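Putative hemin storage protein (Bordetella bronchiseptica, PDB 6AU1) cleaves deacetylated poly-beta-1,6-N-acetylglucosamine, a polysaccharide of bacterial biofilms, through the glycoside hydrolase domain that forms this chain. Local coordinates at residues 7-11 and 297-301; 281-285 and 323-329. All coordinates share one frame; numbering follows the deposited sequence.

Interaction 1 (7-11 and 297-301)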
loop_
_atom_site.group_PDB
_atom_site.type_symbol
_atom_site.label_atom_id
_atom_site.label_comp_id
_atom_site.label_asym_id
_atom_site.label_seq_id
_atom_site.Cartn_x
_atom_site.Cartn_y
_atom_site.Cartn_z
ATOM N N GLU A 7 16.076 6.437 0.368
ATOM C CA GLU A 7 14.852 6.442 1.162
ATOM C C GLU A 7 14.990 5.485 2.325
ATOM O O GLU A 7 15.464 4.361 2.175
ATOM C CB GLU A 7 13.623 6.061 0.326
ATOM C CG GLU A 7 13.253 7.087 -0.735
ATOM C CD GLU A 7 12.875 8.443 -0.146
ATOM O OE1 GLU A 7 12.104 8.479 0.832
ATOM O OE2 GLU A 7 13.361 9.475 -0.665
ATOM N N ARG A 8 14.588 5.953 3.492
ATOM C CA ARG A 8 14.543 5.132 4.685
ATOM C C ARG A 8 13.206 5.443 5.298
ATOM O O ARG A 8 12.991 6.559 5.756
ATOM C CB ARG A 8 15.697 5.465 5.642
ATOM C CG ARG A 8 17.087 5.280 5.030
ATOM C CD ARG A 8 17.402 3.798 4.868
ATOM N NE ARG A 8 18.486 3.524 3.916
ATOM C CZ ARG A 8 19.773 3.654 4.197
ATOM N NH1 ARG A 8 20.138 4.085 5.394
ATOM N NH2 ARG A 8 20.692 3.379 3.284
ATOM N N ILE A 9 12.275 4.498 5.249
ATOM C CA ILE A 9 10.912 4.873 5.590
ATOM C C ILE A 9 10.347 4.094 6.759
ATOM O O ILE A 9 10.805 3.004 7.091
ATOM C CB ILE A 9 9.971 4.737 4.365
ATOM C CG1 ILE A 9 9.793 3.272 3.951
ATOM C CG2 ILE A 9 10.513 5.565 3.180
ATOM C CD1 ILE A 9 8.600 2.561 4.621
ATOM N N VAL A 10 9.345 4.689 7.393
ATOM C CA VAL A 10 8.630 4.054 8.487
ATOM C C VAL A 10 7.157 4.136 8.155
ATOM O O VAL A 10 6.647 5.218 7.871
ATOM C CB VAL A 10 8.900 4.750 9.851
ATOM C CG1 VAL A 10 8.104 4.055 10.971
ATOM C CG2 VAL A 10 10.393 4.767 10.181
ATOM N N GLN A 11 6.468 3.000 8.156
ATOM C CA GLN A 11 5.028 3.010 7.902
ATOM C C GLN A 11 4.289 2.932 9.237
ATOM O O GLN A 11 4.611 2.109 10.091
ATOM C CB GLN A 11 4.633 1.865 6.974
ATOM C CG GLN A 11 3.162 1.888 6.540
ATOM C CD GLN A 11 2.912 0.984 5.349
ATOM O OE1 GLN A 11 3.686 0.973 4.399
ATOM N NE2 GLN A 11 1.831 0.228 5.393
ATOM N N THR A 297 13.330 0.906 -5.821
ATOM C CA THR A 297 12.592 -0.073 -5.023
ATOM C C THR A 297 12.950 0.080 -3.557
ATOM O O THR A 297 14.119 0.041 -3.185
ATOM C CB THR A 297 12.874 -1.513 -5.484
ATOM O OG1 THR A 297 12.499 -1.634 -6.855
ATOM C CG2 THR A 297 12.072 -2.525 -4.653
ATOM N N ILE A 298 11.929 0.280 -2.735
ATOM C CA ILE A 298 12.091 0.325 -1.295
ATOM C C ILE A 298 11.742 -1.042 -0.737
ATOM O O ILE A 298 10.629 -1.530 -0.930
ATOM C CB ILE A 298 11.206 1.407 -0.672
ATOM C CG1 ILE A 298 11.578 2.769 -1.260
ATOM C CG2 ILE A 298 11.325 1.409 0.850
ATOM C CD1 ILE A 298 10.650 3.889 -0.855
ATOM N N PHE A 299 12.709 -1.680 -0.088
ATOM C CA PHE A 299 12.463 -2.983 0.506
ATOM C C PHE A 299 11.830 -2.763 1.868
ATOM O O PHE A 299 12.508 -2.422 2.838
ATOM C CB PHE A 299 13.760 -3.795 0.601
ATOM C CG PHE A 299 14.311 -4.186 -0.743
ATOM C CD1 PHE A 299 15.067 -3.281 -1.485
ATOM C CD2 PHE A 299 14.054 -5.436 -1.274
ATOM C CE1 PHE A 299 15.550 -3.627 -2.732
ATOM C CE2 PHE A 299 14.553 -5.803 -2.523
ATOM C CZ PHE A 299 15.296 -4.897 -3.255
ATOM N N GLU A 300 10.513 -2.933 1.919
ATOM C CA GLU A 300 9.775 -2.677 3.148
ATOM C C GLU A 300 9.719 -3.942 4.000
ATOM O O GLU A 300 9.074 -4.925 3.637
ATOM C CB GLU A 300 8.370 -2.171 2.835
ATOM C CG GLU A 300 7.620 -1.729 4.066
ATOM C CD GLU A 300 6.393 -0.908 3.739
ATOM O OE1 GLU A 300 5.942 -0.907 2.571
ATOM O OE2 GLU A 300 5.877 -0.261 4.669
ATOM N N LEU A 301 10.408 -3.897 5.135
ATOM C CA LEU A 301 10.566 -5.060 6.007
ATOM C C LEU A 301 9.464 -5.096 7.048
ATOM O O LEU A 301 8.819 -4.077 7.295
ATOM C CB LEU A 301 11.927 -5.005 6.706
ATOM C CG LEU A 301 13.121 -4.884 5.768
ATOM C CD1 LEU A 301 14.353 -4.487 6.552
ATOM C CD2 LEU A 301 13.346 -6.227 5.071
#
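Ile-298 and Ile-9 meet obliquely inside the barrel, CG2 of one against CG1 of the other, although their strands are not neighbours in the sheet: strand 332-335 runs between them and pairs in parallel with both. The axes of 8-11 and 297-301 stay 8.4 Å apart at their closest and diverge by 44°, so the gap is bridged by side chains. Ile-298 works with both branches. Its CG2 lies 3.9 Å from Ile-9 CG1, while the other branch points roughly at right angles to it, across to 7-11, and sets CD1 3.9 Å from Glu-7 CB. Glu-7 offers only the root of its chain here; the carboxylate turns off toward Ser-42, whose hydroxyl bonds to OE1.

Ile-9 places CG1 between its backbone N and carbonyl carbon (chi1 67°), and the turn beyond carries the methyl CD1 to within 3.9 Å of Glu-300 OE2, so the methyl lies over one face of the carboxylate, above OE2.

Glu-300 reaches this spot with an extended chain and crosses Gln-11 at about a right angle. Its OE2 sits 3.4 Å from Gln-11 CB, and the carboxylate plane is turned 69° from that of the Gln-11 amide. The other oxygen, OE1, takes a weak hydrogen bond from Asn-234 on strand 230-235. Tyr-335 touches Gln-11 and Glu-300, and Tyr-45 lies against Ile-9, Gln-11 and Ile-298, which ties the group to the adjoining strands. Along the strands the contact passes from the aliphatic meeting of Glu-7, Ile-298 and Ile-9 to the polar pair Glu-300 and Gln-11. Buried side chains of the first and seventh parallel strands converging inward in this way are the interior of a TIM barrel, the fold of many glycoside hydrolases.

Interaction 2 (281-285 and 323-329). With SO4 (sulfate ion), chain E.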
loop_
_atom_site.group_PDB
_atom_site.type_symbol
_atom_site.label_atom_id
_atom_site.label_comp_id
_atom_site.label_asym_id
_atom_site.label_seq_id
_atom_site.Cartn_x
_atom_site.Cartn_y
_atom_site.Cartn_z
ATOM N N MET A 281 15.541 -13.362 0.929
ATOM C CA MET A 281 15.830 -11.949 0.733
ATOM C C MET A 281 16.906 -11.754 -0.340
ATOM O O MET A 281 16.842 -10.816 -1.140
ATOM C CB MET A 281 16.268 -11.306 2.051
ATOM C CG MET A 281 16.319 -9.788 1.989
ATOM S SD MET A 281 14.653 -9.083 2.001
ATOM C CE MET A 281 14.102 -9.537 3.645
ATOM N N ARG A 282 17.897 -12.639 -0.351
ATOM C CA ARG A 282 18.931 -12.607 -1.379
ATOM C C ARG A 282 18.313 -12.760 -2.776
ATOM O O ARG A 282 18.628 -11.997 -3.693
ATOM C CB ARG A 282 19.969 -13.703 -1.103
ATOM C CG ARG A 282 21.294 -13.513 -1.785
ATOM C CD ARG A 282 22.409 -14.270 -1.046
ATOM N NE ARG A 282 22.085 -15.675 -0.788
ATOM C CZ ARG A 282 21.910 -16.199 0.425
ATOM N NH1 ARG A 282 22.024 -15.438 1.505
ATOM N NH2 ARG A 282 21.625 -17.488 0.559
ATOM N N GLN A 283 17.408 -13.725 -2.929
ATOM C CA GLN A 283 16.737 -13.937 -4.209
ATOM C C GLN A 283 15.838 -12.763 -4.595
ATOM O O GLN A 283 15.748 -12.414 -5.776
ATOM C CB GLN A 283 15.920 -15.232 -4.178
ATOM C CG GLN A 283 16.780 -16.474 -4.170
ATOM C CD GLN A 283 15.983 -17.739 -3.916
ATOM O OE1 GLN A 283 14.803 -17.682 -3.571
ATOM N NE2 GLN A 283 16.629 -18.888 -4.072
ATOM N N LEU A 284 15.168 -12.164 -3.612
ATOM C CA LEU A 284 14.299 -11.022 -3.899
ATOM C C LEU A 284 15.120 -9.847 -4.431
ATOM O O LEU A 284 14.761 -9.237 -5.438
ATOM C CB LEU A 284 13.513 -10.598 -2.653
ATOM C CG LEU A 284 12.441 -9.520 -2.883
ATOM C CD1 LEU A 284 11.253 -10.087 -3.644
ATOM C CD2 LEU A 284 12.002 -8.936 -1.557
ATOM N N VAL A 285 16.230 -9.546 -3.763
ATOM C CA VAL A 285 17.109 -8.462 -4.202
ATOM C C VAL A 285 17.665 -8.729 -5.605
ATOM O O VAL A 285 17.689 -7.832 -6.450
ATOM C CB VAL A 285 18.276 -8.253 -3.207
ATOM C CG1 VAL A 285 19.273 -7.263 -3.757
ATOM C CG2 VAL A 285 17.727 -7.765 -1.871
ATOM N N GLN A 323 21.888 -6.822 5.645
ATOM C CA GLN A 323 21.983 -7.721 4.500
ATOM C C GLN A 323 21.651 -6.966 3.213
ATOM O O GLN A 323 22.358 -7.115 2.205
ATOM C CB GLN A 323 21.054 -8.937 4.658
ATOM C CG GLN A 323 21.091 -9.877 3.451
ATOM C CD GLN A 323 20.004 -10.950 3.484
ATOM O OE1 GLN A 323 18.992 -10.808 4.168
ATOM N NE2 GLN A 323 20.226 -12.036 2.747
ATOM N N LEU A 324 20.572 -6.185 3.249
ATOM C CA LEU A 324 20.187 -5.338 2.114
ATOM C C LEU A 324 21.329 -4.406 1.718
ATOM O O LEU A 324 21.693 -4.326 0.542
ATOM C CB LEU A 324 18.935 -4.515 2.433
ATOM C CG LEU A 324 17.615 -5.270 2.603
ATOM C CD1 LEU A 324 16.502 -4.320 3.060
ATOM C CD2 LEU A 324 17.223 -6.013 1.323
ATOM N N ARG A 325 21.900 -3.710 2.698
ATOM C CA ARG A 325 23.036 -2.823 2.420
ATOM C C ARG A 325 24.184 -3.564 1.730
ATOM O O ARG A 325 24.771 -3.057 0.772
ATOM C CB ARG A 325 23.532 -2.171 3.708
ATOM C CG ARG A 325 22.484 -1.283 4.381
ATOM C CD ARG A 325 22.840 -1.014 5.834
ATOM N NE ARG A 325 24.020 -0.166 5.953
ATOM C CZ ARG A 325 23.967 1.155 5.999
ATOM N NH1 ARG A 325 22.789 1.757 5.931
ATOM N NH2 ARG A 325 25.077 1.867 6.114
ATOM N N SER A 326 24.493 -4.769 2.204
ATOM C CA SER A 326 25.608 -5.541 1.654
ATOM C C SER A 326 25.346 -5.977 0.214
ATOM O O SER A 326 26.283 -6.298 -0.519
ATOM C CB SER A 326 25.888 -6.777 2.508
ATOM O OG SER A 326 24.892 -7.766 2.278
ATOM N N LEU A 327 24.077 -5.999 -0.180
ATOM C CA LEU A 327 23.691 -6.413 -1.526
ATOM C C LEU A 327 23.409 -5.224 -2.444
ATOM O O LEU A 327 23.005 -5.405 -3.591
ATOM C CB LEU A 327 22.457 -7.314 -1.467
ATOM C CG LEU A 327 22.628 -8.641 -0.723
ATOM C CD1 LEU A 327 21.269 -9.283 -0.464
ATOM C CD2 LEU A 327 23.547 -9.592 -1.493
ATOM N N GLY A 328 23.597 -4.013 -1.933
ATOM C CA GLY A 328 23.392 -2.820 -2.734
ATOM C C GLY A 328 21.957 -2.338 -2.801
ATOM O O GLY A 328 21.619 -1.495 -3.633
ATOM N N ALA A 329 21.107 -2.874 -1.931
ATOM C CA ALA A 329 19.732 -2.419 -1.823
ATOM C C ALA A 329 19.644 -1.355 -0.745
ATOM O O ALA A 329 19.395 -1.663 0.420
ATOM C CB ALA A 329 18.801 -3.581 -1.507
HETATM S S SO4 E . 21.230 -18.332 -3.312
HETATM O O1 SO4 E . 21.325 -18.981 -2.006
HETATM O O2 SO4 E . 22.360 -18.737 -4.139
HETATM O O3 SO4 E . 21.259 -16.882 -3.138
HETATM O O4 SO4 E . 19.982 -18.715 -3.968
HETATM O O HOH W 1 23.147 -12.587 1.773
#
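Val-285 packs against Leu-324 and Leu-327 where helices 277-290 and 314-326 lie side by side in the outer layer of the TIM barrel, each joining one parallel strand to the next. The apolar part centres on the fork of the valine. CG2 meets Leu-324 CD2 at 3.7 Å, and CG1, opposite the backbone N (chi1 172°), lies 3.9 Å from Leu-327 CB. One turn earlier, Met-281 crosses Leu-324 at about a right angle and brings its CG against the same CD2 methyl. Beneath these residues Phe-299 of strand 297-305 touches Val-285 and Leu-324.

Toward the surface the contact becomes polar. The Gln-323 amide rests its OE1 3.5 Å from Met-281 CB, while NE2 donates to Glu-278 O. Water 1 accepts from both Gln-323 NE2 and Arg-282 NH1 and so links the two helices through solvent. The rest of the Arg-282 guanidinium binds a sulfate, probably from the crystallisation liquor, at its edge: NE donates to O3 at 2.8 Å, and NH2 makes a nearly straight bond (172°) to O1. Gln-283 NE2 adds a weak bond to O4, and Gln-279 also binds the anion.

Backbone bonds close helix 314-326 in a Schellman motif, with Gly-328 at positive phi. Gly-328 N bonds to Arg-325 O, and Leu-324 O receives two donors from opposite faces of its plane, Leu-327 N at 3.0 Å and Ala-329 N at 2.9 Å.

Overall arrangement
Interactions 1 and 2 use opposite faces of strand 297-305, and their centres are 13 Å apart. Ile-298 and Glu-300 face the barrel interior, whereas Phe-299 and Leu-301 face the helices: Phe-299 CE1 lies 3.5 Å from Ala-329 CB, and Leu-301 CD2 3.7 Å from Met-281 CE. The two contacts come close where Arg-8 NH1 and Arg-325 NH1, like charges, lie 3.6 Å apart; each guanidinium has a hydrogen-bond partner, Ser-357 O for Arg-8 and Tyr-332 OH for Arg-325. In TIM barrels the substrate binds at the C-terminal ends of the strands, so in interaction 1 the Gln-11 and Glu-300 end probably points that way. The sulfate of interaction 2 sits on the outer helical layer.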